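Local coordinates for protein triacylglycerol lipase (Yarrowia lipolytica, PDB 3O0D) that probably hydrolyses the ester bonds of triacylglycerols, as an extracellular, glycosylated lipase of the alpha/beta-hydrolase fold, at residues 155-161 with 181-187; 172-177 with 200-205; 228-234 with 276-282; 250-256 with 291-295. All blocks are in the same frame, centred on the assembly; numbering follows the deposited sequence.

Contact 1: 155-161 with 181-187; sequences QIAVTGH and DPLVVTL
Strands 155-161 and 183-187 lie side by side and parallel, their axes 4.7 Å apart at an angle of 15°, with Ala-157 paired to Leu-183, Val-158 to Val-184, Thr-159 to Val-185, Gly-160 to Thr-186 and His-161 to Leu-187. Backbone hydrogen bonds alternate in direction at first: Leu-183 N to Ile-156 O (2.8 Å), Val-158 N to Leu-183 O (2.8 Å), Val-185 N to Val-158 O (3.0 Å), then Leu-187 N to Gly-160 O (3.0 Å). One bond comes from a side chain: Thr-159, chi1 t, donates OG1 to Val-185 O at 2.7 Å. These are the two strands of a right-handed beta-alpha-beta crossover through helix 163-177, in the central sheet of an alpha/beta-hydrolase; Gly-160 opens what is probably the GxSxG nucleophile elbow. Ala-157, Thr-159, Leu-183, Val-185 and Leu-187 share one face, where Ala-157 CB meets Leu-183 CB at 4.2 Å and helix 12-27 packs on. Val-158 and Val-184 point to the other face, with Val-158 against helix 163-177. Before the strand pairing, Ile-156 CG2 touches Pro-182 CB at 4.3 Å, and two waters bridge Asp-181 O, one to Ile-156 N and one to NE2 of Gln-155, whose OE1 is hydrogen-bonded to Gln-80.

Contact 2: 172-177 with 200-205; sequences GINLKV and WVDKLF. With NAG (2-acetamido-2-deoxy-beta-D-glucopyranose), chain H.
The epsilon carbon of a lysine lies over an aromatic ring here: Lys-176 CE sits 4.0 Å from the centroid of the Phe-205 ring, 19° off the normal, a CH-pi contact over the face. The two helical segments, 172-177 near the end of helix 163-177 and 200-205 within helix 195-206, are widely spaced, their axes 11.5 Å apart and crossing at 51°, so long side chains fill the gap. Ile-173 (m, t) is a knob in a hole made by Trp-200, Val-201, Leu-204 and Phe-205. Its CG2 reaches Trp-200 CH2 at 3.4 Å and Leu-204 CD2 at 3.9 Å, its CD1 meets Val-201 CG2 at 3.5 Å, and its CG1 meets Phe-205 CE2 at 3.9 Å. One turn on, Val-177 CG1 touches Trp-200 CZ2 at 3.9 Å and Leu-204 CD1 at 4.1 Å, while Lys-176 CG packs on Leu-204 CG at 3.7 Å. Behind, Leu-175 rests on strand 155-161, and Asn-174 and Leu-175 border a glycan sugar, with Leu-175 CD2 3.6 Å from NAG O7. Two helices of an alpha/beta-hydrolase thus pack beside each other, and with no hydrogen bond between the segments their cohesion is essentially apolar.

Contact 3: 228-234 with 276-282; sequences RGDIVPQ and GNTLLQQ
Arg-228, just past strand 222-227, sends its side chain along segment 276-282: NH1 donates to Gln-281 OE1 at 2.9 Å, while NE forms a salt bridge with Asp-251. That same OE1 accepts from Thr-278 N (2.9 Å), and Thr-278 OG1 in turn takes Gln-281 N (3.1 Å) in an ST motif, so the second segment is already folded on itself. Gly-229 makes the closest backbone approach, its CA 4.6 Å from Gln-281 CA. With phi 89° and psi -10°, it has its N bonded to Asn-277 OD1 at 2.8 Å and its CA 3.3 Å from Gln-281 O, and a beta carbon there would clash with that oxygen. Asp-230 points away from the partner. It is the probable acid of the Ser-His-Asp triad of an alpha/beta-hydrolase, with OD2 bonded to His-289 and Tyr-292, while OD1 accepts Val-232 N (3.0 Å) in an Asx turn. Ile-231 (p, t) lays CG2 against Gln-282 CB at 3.6 Å. Val-232 to Gln-234 form a short 3-10 turn that brings Gln-234 back toward the other segment. There Gln-234 OE1 accepts from Asn-277 ND2 at 3.0 Å and from Gln-282 NE2 at 2.9 Å, and its NE2 reaches Asn-277 O through a water.

Contact 4: 250-256 with 291-295; sequences IDWPLIH and QYFVT
This is a loop-on-loop contact at the edge of an alpha/beta-hydrolase core, where segment 250-256, leaving strand 247-250, meets segment 291-295, which follows helix 285-290 and the probable catalytic His-289. Neither segment pairs as a regular strand; the nearest CA atoms, those of Ile-255 and Phe-293, lie 4.5 Å apart. The buried end is apolar. Ile-250 (m, t) directs CD1 between two rings, 3.9 Å from Tyr-292 CD2 and 3.8 Å from Phe-293 CE1, and 4.2 Å off the Phe-293 ring centroid in an off-centre CH-pi contact. Phe-293 has an unusual backbone, phi 71° and psi -58°; its CA-to-CB bond points away from segment 250-256, and the ring, besides meeting Ile-250, packs on helix 12-27, while Tyr-292 OH bonds to Asp-230. At the outer end Ile-255 (p, t) lodges CG2 against Gln-291 CA (3.8 Å), Val-294 C (3.6 Å) and Thr-295 N (3.7 Å). Gln-291, whose OE1 is held by His-227, packs NE2 on Leu-254 CD2 at 3.8 Å. Two waters fill the space between: one joins Leu-254 O, Phe-293 N and, weakly, Gln-291 O, and the other takes hydrogen bonds from Ile-255 N and Gln-291 NE2. A single direct hydrogen bond links the segments, His-256 N to Phe-293 O at 2.8 Å, and the same carbonyl oxygen lies over one face of the His-256 ring.

How the contacts relate
Contacts 1 and 2 share helix 163-177, which joins the two strands of contact 1 and carries a segment of contact 2; their centres are about 12 Å apart and their segments alternate along the chain. Contacts 3 and 4 follow in sequence, also interleaved, about 13 Å apart between centres on the same side of the chain's centre, tied by Asp-230 to Tyr-292 and by the Arg-228 to Asp-251 salt bridge. Contacts 2 and 4 lie about 28 Å apart between centres, on opposite sides of the chain's centre. Contact 1 touches contact 4 through Leu-187 and Tyr-292, so the central sheet meets the loops around the probable catalytic triad.

Contact 1: 155-161 with 181-187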
# COMPACT_ATOMS: atom_id res chain seq x y z
N GLN A 155 -8.92 13.48 7.82
CA GLN A 155 -9.06 12.36 6.86
C GLN A 155 -7.98 11.34 7.29
O GLN A 155 -6.83 11.74 7.55
CB GLN A 155 -8.69 12.79 5.43
CG GLN A 155 -8.78 11.65 4.43
CD GLN A 155 -8.37 12.02 3.01
OE1 GLN A 155 -7.32 12.65 2.79
NE2 GLN A 155 -9.19 11.63 2.05
N ILE A 156 -8.33 10.06 7.32
CA ILE A 156 -7.39 8.97 7.62
C ILE A 156 -6.78 8.52 6.31
O ILE A 156 -7.51 8.26 5.35
CB ILE A 156 -8.19 7.80 8.22
CG1 ILE A 156 -8.84 8.22 9.54
CG2 ILE A 156 -7.31 6.52 8.39
CD1 ILE A 156 -10.08 7.36 9.91
N ALA A 157 -5.44 8.41 6.27
CA ALA A 157 -4.74 7.93 5.07
C ALA A 157 -3.79 6.79 5.48
O ALA A 157 -3.01 7.00 6.44
CB ALA A 157 -3.87 9.07 4.45
N VAL A 158 -3.91 5.67 4.76
CA VAL A 158 -3.08 4.48 5.09
C VAL A 158 -2.17 4.26 3.89
O VAL A 158 -2.68 4.21 2.77
CB VAL A 158 -3.90 3.26 5.33
CG1 VAL A 158 -3.01 2.18 6.01
CG2 VAL A 158 -5.01 3.68 6.32
N THR A 159 -0.88 4.15 4.15
CA THR A 159 0.07 3.91 3.02
C THR A 159 1.16 2.93 3.43
O THR A 159 1.45 2.74 4.57
CB THR A 159 0.61 5.26 2.43
OG1 THR A 159 1.34 4.99 1.20
CG2 THR A 159 1.51 5.90 3.37
N GLY A 160 1.73 2.30 2.43
CA GLY A 160 2.92 1.43 2.76
C GLY A 160 3.48 0.94 1.44
O GLY A 160 2.79 0.80 0.42
N HIS A 161 4.77 0.52 1.58
CA HIS A 161 5.51 -0.05 0.42
C HIS A 161 5.78 -1.53 0.68
O HIS A 161 5.87 -1.91 1.82
CB HIS A 161 6.80 0.73 0.34
CG HIS A 161 7.87 0.08 -0.54
ND1 HIS A 161 7.85 0.06 -1.93
CD2 HIS A 161 8.96 -0.62 -0.13
CE1 HIS A 161 8.93 -0.60 -2.35
NE2 HIS A 161 9.61 -1.00 -1.28
N ASP A 181 -13.72 6.34 6.36
CA ASP A 181 -13.65 6.64 4.92
C ASP A 181 -12.13 6.91 4.56
O ASP A 181 -11.74 8.05 4.22
CB ASP A 181 -14.45 7.93 4.66
CG ASP A 181 -14.58 8.27 3.22
OD1 ASP A 181 -14.30 7.46 2.33
OD2 ASP A 181 -14.96 9.45 2.92
N PRO A 182 -11.30 5.91 4.73
CA PRO A 182 -9.87 6.09 4.60
C PRO A 182 -9.45 6.32 3.15
O PRO A 182 -10.06 5.76 2.24
CB PRO A 182 -9.34 4.74 5.09
CG PRO A 182 -10.40 3.77 4.57
CD PRO A 182 -11.65 4.49 5.05
N LEU A 183 -8.33 7.02 2.95
CA LEU A 183 -7.56 7.01 1.66
C LEU A 183 -6.49 5.92 1.79
O LEU A 183 -5.86 5.87 2.79
CB LEU A 183 -6.86 8.39 1.54
CG LEU A 183 -5.92 8.44 0.30
CD1 LEU A 183 -6.51 8.18 -1.12
CD2 LEU A 183 -5.23 9.84 0.46
N VAL A 184 -6.37 5.10 0.75
CA VAL A 184 -5.37 3.96 0.78
C VAL A 184 -4.48 4.17 -0.44
O VAL A 184 -4.99 4.27 -1.57
CB VAL A 184 -6.13 2.66 0.62
CG1 VAL A 184 -5.16 1.50 0.52
CG2 VAL A 184 -7.00 2.43 1.84
N VAL A 185 -3.18 4.27 -0.19
CA VAL A 185 -2.29 4.36 -1.38
C VAL A 185 -1.21 3.30 -1.05
O VAL A 185 -0.53 3.40 -0.03
CB VAL A 185 -1.57 5.72 -1.43
CG1 VAL A 185 -0.56 5.74 -2.64
CG2 VAL A 185 -2.67 6.89 -1.69
N THR A 186 -1.01 2.40 -1.98
CA THR A 186 0.04 1.38 -1.72
C THR A 186 1.11 1.55 -2.80
O THR A 186 0.80 2.02 -3.89
CB THR A 186 -0.59 -0.05 -1.78
OG1 THR A 186 -0.90 -0.45 -3.08
CG2 THR A 186 -1.93 -0.14 -0.93
N LEU A 187 2.33 1.06 -2.52
CA LEU A 187 3.41 1.14 -3.53
C LEU A 187 4.07 -0.24 -3.55
O LEU A 187 4.47 -0.75 -2.49
CB LEU A 187 4.42 2.19 -3.10
CG LEU A 187 3.77 3.61 -2.95
CD1 LEU A 187 3.61 3.98 -1.44
CD2 LEU A 187 4.79 4.70 -3.55
O HOH W 1 -11.77 10.36 3.16
O HOH W 2 -11.06 9.47 6.71

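Contact 2: 172-177 with 200-205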
# COMPACT_ATOMS: atom_id res chain seq x y z
N GLY A 172 -6.87 -0.59 5.30
CA GLY A 172 -7.89 0.32 4.74
C GLY A 172 -9.28 -0.31 4.57
O GLY A 172 -10.34 0.29 4.85
N ILE A 173 -9.28 -1.58 4.23
CA ILE A 173 -10.51 -2.34 4.09
C ILE A 173 -11.15 -2.47 5.48
O ILE A 173 -12.39 -2.23 5.59
CB ILE A 173 -10.31 -3.69 3.43
CG1 ILE A 173 -9.99 -3.49 1.93
CG2 ILE A 173 -11.66 -4.53 3.47
CD1 ILE A 173 -9.33 -4.73 1.35
N ASN A 174 -10.36 -2.78 6.50
CA ASN A 174 -10.81 -2.83 7.95
C ASN A 174 -11.52 -1.48 8.29
O ASN A 174 -12.67 -1.46 8.69
CB ASN A 174 -9.62 -3.08 8.89
CG ASN A 174 -9.77 -2.44 10.19
OD1 ASN A 174 -8.97 -1.54 10.66
ND2 ASN A 174 -10.85 -2.87 10.86
N LEU A 175 -10.83 -0.36 8.05
CA LEU A 175 -11.37 0.96 8.44
C LEU A 175 -12.67 1.25 7.66
O LEU A 175 -13.63 1.81 8.22
CB LEU A 175 -10.32 2.04 8.13
CG LEU A 175 -9.20 2.06 9.14
CD1 LEU A 175 -8.03 3.06 8.65
CD2 LEU A 175 -9.60 2.45 10.58
N LYS A 176 -12.69 0.92 6.38
CA LYS A 176 -13.79 1.19 5.50
C LYS A 176 -15.06 0.34 5.85
O LYS A 176 -16.14 0.88 6.01
CB LYS A 176 -13.34 0.93 4.08
CG LYS A 176 -14.44 0.86 3.06
CD LYS A 176 -14.87 2.19 2.62
CE LYS A 176 -14.51 2.38 1.15
NZ LYS A 176 -15.06 3.66 0.67
N VAL A 177 -14.92 -0.94 6.07
CA VAL A 177 -16.07 -1.69 6.53
C VAL A 177 -16.49 -1.33 7.97
O VAL A 177 -17.59 -1.59 8.35
CB VAL A 177 -15.93 -3.25 6.40
CG1 VAL A 177 -15.68 -3.67 5.04
CG2 VAL A 177 -15.01 -3.76 7.32
N TRP A 200 -14.77 -7.82 -4.72
CA TRP A 200 -15.45 -7.28 -3.60
C TRP A 200 -14.81 -5.94 -3.20
O TRP A 200 -15.52 -4.93 -2.98
CB TRP A 200 -15.48 -8.29 -2.48
CG TRP A 200 -15.98 -7.70 -1.14
CD1 TRP A 200 -17.30 -7.46 -0.80
CD2 TRP A 200 -15.22 -7.34 -0.02
NE1 TRP A 200 -17.38 -6.96 0.45
CE2 TRP A 200 -16.12 -6.86 0.96
CE3 TRP A 200 -13.85 -7.35 0.28
CZ2 TRP A 200 -15.69 -6.43 2.22
CZ3 TRP A 200 -13.44 -6.91 1.52
CH2 TRP A 200 -14.35 -6.44 2.47
N VAL A 201 -13.45 -5.92 -3.16
CA VAL A 201 -12.69 -4.68 -2.92
C VAL A 201 -13.08 -3.63 -4.00
O VAL A 201 -13.28 -2.45 -3.63
CB VAL A 201 -11.21 -4.95 -2.94
CG1 VAL A 201 -10.41 -3.57 -2.98
CG2 VAL A 201 -10.85 -5.76 -1.68
N ASP A 202 -13.22 -4.00 -5.25
CA ASP A 202 -13.56 -3.02 -6.31
C ASP A 202 -14.99 -2.47 -5.99
O ASP A 202 -15.26 -1.30 -6.10
CB ASP A 202 -13.55 -3.63 -7.68
CG ASP A 202 -12.16 -3.74 -8.31
OD1 ASP A 202 -11.18 -3.27 -7.64
OD2 ASP A 202 -12.02 -4.35 -9.42
N LYS A 203 -15.93 -3.37 -5.62
CA LYS A 203 -17.26 -2.85 -5.28
C LYS A 203 -17.20 -1.91 -4.10
O LYS A 203 -17.90 -0.90 -4.09
CB LYS A 203 -18.19 -4.04 -4.97
CG LYS A 203 -18.50 -4.85 -6.17
CD LYS A 203 -19.56 -5.99 -5.86
CE LYS A 203 -19.23 -7.25 -6.65
NZ LYS A 203 -20.35 -8.28 -6.90
N LEU A 204 -16.39 -2.24 -3.09
CA LEU A 204 -16.31 -1.54 -1.85
C LEU A 204 -15.76 -0.15 -2.15
O LEU A 204 -16.28 0.87 -1.68
CB LEU A 204 -15.46 -2.29 -0.81
CG LEU A 204 -15.23 -1.77 0.59
CD1 LEU A 204 -16.53 -1.82 1.48
CD2 LEU A 204 -14.18 -2.57 1.29
N PHE A 205 -14.69 -0.09 -2.95
CA PHE A 205 -14.05 1.23 -3.13
C PHE A 205 -14.49 2.00 -4.32
O PHE A 205 -14.37 3.24 -4.29
CB PHE A 205 -12.48 1.09 -3.21
CG PHE A 205 -11.84 0.99 -1.88
CD1 PHE A 205 -11.45 2.14 -1.18
CD2 PHE A 205 -11.63 -0.24 -1.27
CE1 PHE A 205 -10.87 2.06 0.08
CE2 PHE A 205 -11.04 -0.32 -0.06
CZ PHE A 205 -10.63 0.82 0.65
C1 NAG H . -12.70 -1.53 14.83
C2 NAG H . -12.18 -0.13 14.44
C3 NAG H . -13.06 0.91 15.12
C4 NAG H . -14.54 0.69 14.79
C5 NAG H . -14.87 -0.70 15.26
C6 NAG H . -16.36 -1.11 15.20
C7 NAG H . -9.76 0.05 14.02
C8 NAG H . -8.40 0.36 14.58
N2 NAG H . -10.80 0.12 14.86
O3 NAG H . -12.61 2.22 14.70
O4 NAG H . -15.33 1.60 15.56
O5 NAG H . -14.06 -1.61 14.48
O6 NAG H . -16.86 -0.72 13.97
O7 NAG H . -9.91 -0.28 12.86

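Contact 3: 228-234 with 276-282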
# COMPACT_ATOMS: atom_id res chain seq x y z
N ARG A 228 7.42 0.03 -13.50
CA ARG A 228 8.00 -0.84 -14.54
C ARG A 228 9.18 -1.61 -13.97
O ARG A 228 10.09 -1.08 -13.31
CB ARG A 228 8.50 -0.03 -15.71
CG ARG A 228 9.02 -1.07 -16.74
CD ARG A 228 9.04 -0.68 -18.12
NE ARG A 228 7.77 -0.23 -18.74
CZ ARG A 228 6.85 -1.02 -19.22
NH1 ARG A 228 6.96 -2.35 -19.08
NH2 ARG A 228 5.80 -0.48 -19.81
N GLY A 229 9.08 -2.91 -14.19
CA GLY A 229 10.15 -3.84 -13.83
C GLY A 229 10.06 -4.40 -12.44
O GLY A 229 10.77 -5.34 -12.08
N ASP A 230 9.19 -3.85 -11.59
CA ASP A 230 9.07 -4.42 -10.28
C ASP A 230 8.14 -5.68 -10.30
O ASP A 230 6.97 -5.60 -10.67
CB ASP A 230 8.42 -3.35 -9.37
CG ASP A 230 8.26 -3.79 -7.91
OD1 ASP A 230 8.75 -4.89 -7.51
OD2 ASP A 230 7.69 -2.98 -7.08
N ILE A 231 8.68 -6.86 -9.92
CA ILE A 231 7.81 -8.06 -9.94
C ILE A 231 6.98 -8.21 -8.74
O ILE A 231 6.08 -9.07 -8.74
CB ILE A 231 8.68 -9.42 -10.01
CG1 ILE A 231 9.57 -9.50 -8.80
CG2 ILE A 231 9.53 -9.41 -11.31
CD1 ILE A 231 10.33 -10.94 -8.64
N VAL A 232 7.20 -7.42 -7.73
CA VAL A 232 6.39 -7.64 -6.47
C VAL A 232 4.89 -7.53 -6.75
O VAL A 232 4.09 -8.34 -6.26
CB VAL A 232 6.91 -6.81 -5.32
CG1 VAL A 232 6.09 -7.03 -3.96
CG2 VAL A 232 8.43 -7.24 -5.07
N PRO A 233 4.46 -6.49 -7.49
CA PRO A 233 3.06 -6.42 -7.87
C PRO A 233 2.51 -7.51 -8.82
O PRO A 233 1.33 -7.53 -9.19
CB PRO A 233 2.96 -5.00 -8.52
CG PRO A 233 4.01 -4.23 -7.79
CD PRO A 233 5.18 -5.24 -7.82
N GLN A 234 3.41 -8.41 -9.29
CA GLN A 234 3.04 -9.54 -10.07
C GLN A 234 2.96 -10.86 -9.29
O GLN A 234 2.52 -11.84 -9.91
CB GLN A 234 4.03 -9.75 -11.24
CG GLN A 234 4.30 -8.38 -12.05
CD GLN A 234 5.02 -8.66 -13.37
OE1 GLN A 234 6.20 -8.40 -13.47
NE2 GLN A 234 4.31 -9.30 -14.32
N GLY A 276 2.60 -6.16 -18.09
CA GLY A 276 3.46 -6.13 -19.30
C GLY A 276 4.99 -6.04 -19.06
O GLY A 276 5.76 -5.97 -20.10
N ASN A 277 5.40 -6.10 -17.81
CA ASN A 277 6.89 -6.09 -17.47
C ASN A 277 7.57 -7.21 -18.34
O ASN A 277 7.01 -8.33 -18.43
CB ASN A 277 7.11 -6.45 -16.06
CG ASN A 277 6.93 -5.23 -15.11
OD1 ASN A 277 6.92 -4.06 -15.59
ND2 ASN A 277 6.74 -5.48 -13.82
N THR A 278 8.63 -6.85 -19.02
CA THR A 278 9.35 -7.83 -19.89
C THR A 278 10.35 -8.58 -19.03
O THR A 278 10.73 -8.18 -18.00
CB THR A 278 10.13 -7.17 -21.05
OG1 THR A 278 11.23 -6.42 -20.51
CG2 THR A 278 9.22 -6.30 -21.89
N LEU A 279 10.86 -9.70 -19.57
CA LEU A 279 11.86 -10.47 -18.79
C LEU A 279 13.10 -9.69 -18.46
O LEU A 279 13.57 -9.74 -17.33
CB LEU A 279 12.33 -11.63 -19.74
CG LEU A 279 13.26 -12.60 -19.00
CD1 LEU A 279 12.56 -13.46 -17.93
CD2 LEU A 279 13.90 -13.56 -20.10
N LEU A 280 13.65 -8.90 -19.38
CA LEU A 280 14.81 -8.07 -19.10
C LEU A 280 14.50 -6.97 -18.07
O LEU A 280 15.33 -6.65 -17.24
CB LEU A 280 15.34 -7.42 -20.36
CG LEU A 280 16.11 -8.38 -21.30
CD1 LEU A 280 15.46 -9.67 -21.29
CD2 LEU A 280 16.33 -7.82 -22.72
N GLN A 281 13.28 -6.42 -18.18
CA GLN A 281 12.86 -5.42 -17.19
C GLN A 281 12.77 -5.96 -15.78
O GLN A 281 13.00 -5.17 -14.83
CB GLN A 281 11.52 -4.75 -17.59
CG GLN A 281 11.68 -3.83 -18.76
CD GLN A 281 10.37 -3.57 -19.47
OE1 GLN A 281 9.30 -4.01 -19.00
NE2 GLN A 281 10.43 -2.79 -20.55
N GLN A 282 12.50 -7.26 -15.62
CA GLN A 282 12.26 -7.92 -14.31
C GLN A 282 13.54 -8.38 -13.62
O GLN A 282 13.47 -8.86 -12.47
CB GLN A 282 11.33 -9.10 -14.42
CG GLN A 282 9.91 -8.82 -15.01
CD GLN A 282 9.17 -10.10 -15.42
OE1 GLN A 282 9.81 -11.06 -15.95
NE2 GLN A 282 7.85 -10.15 -15.17
O HOH W 3 12.26 -6.92 -11.07
O HOH W 4 5.12 -9.66 -17.22

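Contact 4: 250-256 with 291-295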
# COMPACT_ATOMS: atom_id res chain seq x y z
N ILE A 250 4.28 3.67 -12.86
CA ILE A 250 5.42 4.57 -13.19
C ILE A 250 6.14 3.86 -14.33
O ILE A 250 6.86 2.87 -14.07
CB ILE A 250 6.32 4.66 -12.00
CG1 ILE A 250 5.60 5.30 -10.79
CG2 ILE A 250 7.57 5.51 -12.37
CD1 ILE A 250 6.47 5.16 -9.47
N ASP A 251 5.91 4.37 -15.54
CA ASP A 251 6.56 3.78 -16.71
C ASP A 251 7.90 4.48 -16.95
O ASP A 251 8.05 5.28 -17.91
CB ASP A 251 5.63 3.87 -17.92
CG ASP A 251 6.08 2.93 -19.07
OD1 ASP A 251 7.22 2.43 -19.02
OD2 ASP A 251 5.26 2.67 -19.97
N TRP A 252 8.88 4.18 -16.10
CA TRP A 252 10.21 4.90 -16.15
C TRP A 252 11.15 4.03 -15.39
O TRP A 252 10.75 3.45 -14.41
CB TRP A 252 10.06 6.26 -15.42
CG TRP A 252 11.19 7.24 -15.77
CD1 TRP A 252 12.18 7.69 -14.92
CD2 TRP A 252 11.50 7.76 -17.07
NE1 TRP A 252 13.04 8.54 -15.62
CE2 TRP A 252 12.62 8.63 -16.92
CE3 TRP A 252 10.81 7.73 -18.29
CZ2 TRP A 252 13.13 9.37 -17.99
CZ3 TRP A 252 11.30 8.49 -19.40
CH2 TRP A 252 12.48 9.29 -19.22
N PRO A 253 12.41 4.03 -15.78
CA PRO A 253 13.31 3.12 -15.09
C PRO A 253 13.84 3.64 -13.81
O PRO A 253 14.22 2.78 -12.98
CB PRO A 253 14.48 2.91 -16.08
CG PRO A 253 14.14 3.64 -17.29
CD PRO A 253 12.93 4.56 -17.06
N LEU A 254 13.75 4.96 -13.51
CA LEU A 254 14.37 5.50 -12.34
C LEU A 254 13.36 6.15 -11.39
O LEU A 254 12.20 6.35 -11.75
CB LEU A 254 15.35 6.59 -12.78
CG LEU A 254 16.49 5.99 -13.68
CD1 LEU A 254 17.39 7.07 -14.16
CD2 LEU A 254 17.30 4.92 -12.97
N ILE A 255 13.88 6.61 -10.25
CA ILE A 255 13.12 7.55 -9.40
C ILE A 255 12.90 8.86 -10.18
O ILE A 255 13.44 9.07 -11.30
CB ILE A 255 13.83 7.81 -8.07
CG1 ILE A 255 15.28 8.34 -8.29
CG2 ILE A 255 13.87 6.46 -7.27
CD1 ILE A 255 16.06 8.87 -7.01
N HIS A 256 12.12 9.74 -9.57
CA HIS A 256 11.82 11.01 -10.16
C HIS A 256 11.37 10.98 -11.60
O HIS A 256 11.96 11.68 -12.45
CB HIS A 256 13.02 12.00 -9.90
CG HIS A 256 13.30 12.20 -8.44
ND1 HIS A 256 12.33 12.61 -7.54
CD2 HIS A 256 14.43 11.96 -7.72
CE1 HIS A 256 12.86 12.61 -6.32
NE2 HIS A 256 14.13 12.22 -6.41
N GLN A 291 12.24 1.83 -6.60
CA GLN A 291 12.13 3.03 -7.41
C GLN A 291 10.71 3.55 -7.61
O GLN A 291 10.14 3.31 -8.60
CB GLN A 291 12.84 2.85 -8.79
CG GLN A 291 14.30 2.53 -8.64
CD GLN A 291 14.94 2.01 -9.92
OE1 GLN A 291 14.47 1.12 -10.53
NE2 GLN A 291 16.07 2.57 -10.26
N TYR A 292 10.23 4.27 -6.59
CA TYR A 292 8.87 4.77 -6.52
C TYR A 292 8.87 6.28 -6.21
O TYR A 292 8.59 6.65 -5.15
CB TYR A 292 8.05 3.99 -5.46
CG TYR A 292 7.56 2.66 -5.98
CD1 TYR A 292 8.32 1.50 -5.84
CD2 TYR A 292 6.38 2.55 -6.62
CE1 TYR A 292 7.90 0.32 -6.32
CE2 TYR A 292 5.95 1.38 -7.11
CZ TYR A 292 6.70 0.23 -7.00
OH TYR A 292 6.22 -0.92 -7.56
N PHE A 293 9.17 7.10 -7.21
CA PHE A 293 9.35 8.56 -7.08
C PHE A 293 10.63 8.92 -6.32
O PHE A 293 11.49 9.60 -6.83
CB PHE A 293 8.13 9.27 -6.44
CG PHE A 293 6.87 9.17 -7.25
CD1 PHE A 293 5.94 8.23 -6.95
CD2 PHE A 293 6.58 10.04 -8.25
CE1 PHE A 293 4.86 8.09 -7.65
CE2 PHE A 293 5.44 9.88 -8.95
CZ PHE A 293 4.58 8.89 -8.62
N VAL A 294 10.71 8.41 -5.10
CA VAL A 294 11.91 8.43 -4.29
C VAL A 294 12.39 6.97 -4.07
O VAL A 294 11.66 6.10 -4.33
CB VAL A 294 11.69 9.07 -2.93
CG1 VAL A 294 11.20 10.45 -3.06
CG2 VAL A 294 10.69 8.31 -2.18
N THR A 295 13.62 6.80 -3.61
CA THR A 295 14.11 5.44 -3.31
C THR A 295 13.46 4.91 -2.04
O THR A 295 13.54 5.58 -1.02
CB THR A 295 15.65 5.46 -3.15
OG1 THR A 295 16.18 5.84 -4.44
CG2 THR A 295 16.07 4.02 -2.86
O HOH W 5 10.09 5.87 -9.85
O HOH W 6 16.77 5.35 -9.41